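Local coordinates for E3 SUMO-protein ligase SIZ2 (Saccharomyces cerevisiae, PDB 6U75) that probably acts as an E3 ligase that promotes attachment of SUMO to target proteins such as septins, and binds double-stranded DNA, at residues A[16-21]-A[131-136]. Sequence-based numbering, arbitrary orientation.
Sequences DANKKL and SISCFI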
loop_
_atom_site.group_PDB
_atom_site.type_symbol
_atom_site.label_atom_id
_atom_site.label_comp_id
_atom_site.label_asym_id
_atom_site.label_seq_id
_atom_site.Cartn_x
_atom_site.Cartn_y
_atom_site.Cartn_z
ATOM N N ASP A 16 -23.347 -3.950 -12.680
ATOM C CA ASP A 16 -23.171 -3.914 -14.129
ATOM C C ASP A 16 -21.852 -3.268 -14.534
ATOM O O ASP A 16 -21.714 -2.787 -15.663
ATOM C CB ASP A 16 -24.337 -3.186 -14.808
ATOM C CG ASP A 16 -25.689 -3.721 -14.376
ATOM O OD1 ASP A 16 -25.774 -4.917 -14.021
ATOM O OD2 ASP A 16 -26.668 -2.946 -14.391
ATOM N N ALA A 17 -20.872 -3.245 -13.627
ATOM C CA ALA A 17 -19.546 -2.711 -13.914
ATOM C C ALA A 17 -18.471 -3.785 -13.803
ATOM O O ALA A 17 -17.301 -3.468 -13.563
ATOM C CB ALA A 17 -19.223 -1.542 -12.982
ATOM N N ASN A 18 -18.844 -5.048 -13.966
ATOM C CA ASN A 18 -17.905 -6.158 -13.951
ATOM C C ASN A 18 -17.584 -6.577 -15.379
ATOM O O ASN A 18 -18.359 -6.338 -16.308
ATOM C CB ASN A 18 -18.479 -7.345 -13.174
ATOM C CG ASN A 18 -18.943 -6.963 -11.786
ATOM O OD1 ASN A 18 -18.175 -7.019 -10.826
ATOM N ND2 ASN A 18 -20.208 -6.566 -11.672
ATOM N N LYS A 19 -16.424 -7.208 -15.552
ATOM C CA LYS A 19 -16.072 -7.702 -16.875
ATOM C C LYS A 19 -14.974 -8.748 -16.764
ATOM O O LYS A 19 -14.044 -8.603 -15.970
ATOM C CB LYS A 19 -15.620 -6.558 -17.794
ATOM C CG LYS A 19 -15.630 -6.911 -19.278
ATOM C CD LYS A 19 -17.050 -7.113 -19.798
ATOM C CE LYS A 19 -17.065 -7.567 -21.251
ATOM N NZ LYS A 19 -17.084 -6.425 -22.204
ATOM N N LYS A 20 -15.091 -9.800 -17.565
ATOM C CA LYS A 20 -14.047 -10.804 -17.691
ATOM C C LYS A 20 -13.235 -10.522 -18.948
ATOM O O LYS A 20 -13.801 -10.337 -20.031
ATOM C CB LYS A 20 -14.639 -12.213 -17.747
ATOM C CG LYS A 20 -15.081 -12.768 -16.400
ATOM C CD LYS A 20 -13.914 -12.893 -15.430
ATOM C CE LYS A 20 -14.130 -14.026 -14.440
ATOM N NZ LYS A 20 -14.002 -15.361 -15.091
ATOM N N LEU A 21 -11.917 -10.470 -18.795
ATOM C CA LEU A 21 -10.993 -10.300 -19.905
ATOM C C LEU A 21 -10.364 -11.651 -20.218
ATOM O O LEU A 21 -9.686 -12.234 -19.365
ATOM C CB LEU A 21 -9.914 -9.272 -19.568
ATOM C CG LEU A 21 -10.091 -7.873 -20.154
ATOM C CD1 LEU A 21 -8.983 -6.959 -19.664
ATOM C CD2 LEU A 21 -10.109 -7.928 -21.673
ATOM N N SER A 131 -10.271 -10.255 -14.054
ATOM C CA SER A 131 -11.559 -9.785 -13.564
ATOM C C SER A 131 -11.468 -8.285 -13.322
ATOM O O SER A 131 -10.541 -7.817 -12.648
ATOM C CB SER A 131 -11.961 -10.505 -12.275
ATOM O OG SER A 131 -12.214 -11.878 -12.508
ATOM N N ILE A 132 -12.428 -7.545 -13.870
ATOM C CA ILE A 132 -12.503 -6.094 -13.759
ATOM C C ILE A 132 -13.742 -5.754 -12.945
ATOM O O ILE A 132 -14.847 -6.210 -13.268
ATOM C CB ILE A 132 -12.565 -5.431 -15.147
ATOM C CG1 ILE A 132 -11.316 -5.771 -15.968
ATOM C CG2 ILE A 132 -12.736 -3.926 -15.015
ATOM C CD1 ILE A 132 -10.038 -5.146 -15.448
ATOM N N SER A 133 -13.558 -4.954 -11.896
ATOM C CA SER A 133 -14.639 -4.563 -11.005
ATOM C C SER A 133 -14.551 -3.068 -10.734
ATOM O O SER A 133 -13.530 -2.430 -10.992
ATOM C CB SER A 133 -14.586 -5.333 -9.678
ATOM O OG SER A 133 -14.431 -6.724 -9.899
ATOM N N CYS A 134 -15.635 -2.514 -10.200
ATOM C CA CYS A 134 -15.674 -1.111 -9.810
ATOM C C CYS A 134 -16.358 -0.998 -8.460
ATOM O O CYS A 134 -17.417 -1.598 -8.248
ATOM C CB CYS A 134 -16.410 -0.257 -10.847
ATOM S SG CYS A 134 -15.652 -0.261 -12.482
ATOM N N PHE A 135 -15.757 -0.235 -7.553
ATOM C CA PHE A 135 -16.293 -0.081 -6.210
ATOM C C PHE A 135 -16.235 1.378 -5.794
ATOM O O PHE A 135 -15.278 2.085 -6.115
ATOM C CB PHE A 135 -15.513 -0.910 -5.180
ATOM C CG PHE A 135 -15.695 -2.393 -5.318
ATOM C CD1 PHE A 135 -15.025 -3.098 -6.302
ATOM C CD2 PHE A 135 -16.521 -3.085 -4.448
ATOM C CE1 PHE A 135 -15.187 -4.464 -6.424
ATOM C CE2 PHE A 135 -16.685 -4.449 -4.565
ATOM C CZ PHE A 135 -16.018 -5.139 -5.554
ATOM N N ILE A 136 -17.248 1.819 -5.069
ATOM C CA ILE A 136 -17.113 3.030 -4.273
ATOM C C ILE A 136 -16.349 2.664 -3.010
ATOM O O ILE A 136 -16.609 1.629 -2.386
ATOM C CB ILE A 136 -18.488 3.643 -3.962
ATOM C CG1 ILE A 136 -19.206 3.973 -5.273
ATOM C CG2 ILE A 136 -18.336 4.894 -3.100
ATOM C CD1 ILE A 136 -20.446 4.821 -5.115
#
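Strands 12-21 and 130-139 of the PINIT domain run antiparallel here, pairing Lys19 with Ile132 and Lys20 with Ser131. Lys19 and Ile132 form a hydrogen-bonded pair. Lys19 N reaches Ile132 O at 2.9 Å, in the carbonyl plane and on a lone pair, though the bond is bent (139° at the hydrogen). The return bond from Ile132 N to Lys19 O, also 2.9 Å, is straighter and runs nearly along the C=O axis. Ile132 O takes a second, CA-H...O contact from Asn18 CA at 3.1 Å, so two donors share one carbonyl.

The packed side holds Ala17, Ile132 and Cys134. Ala17 CB meets Cys134 CB at 3.8 Å, and Cys134 SG comes equally near that methyl. Lys19 and Ile132 touch at their CB atoms, 4.2 Å apart. Lys19 then bends at chi2 (68°), and its amine leaves the contact for a weak hydrogen bond to Lys31 O.

The other face, with Lys20 and Ser131, is looser and more polar. The exposed Lys20 bends at chi2 and lays CD and CE alongside Ser131 OG, with CE at 3.5 Å. This is van der Waals contact; the buried Ser131 OG is hydrogen-bonded to Glu65 OE2. Exposed Asn18 lies at the margin, its OD1 3.9 Å from Ser133 OG.

No backbone hydrogen bond joins Ala17 to residues 131-136; Cys134 is bonded through its backbone to Ile14, earlier in strand 12-21, which is broken along its length. Strand 130-139 is bonded on its other edge to strand 50-58, while strand 28-34 of the second sheet packs through Met32 and Phe34 over Lys19, Ile132 and Ala17.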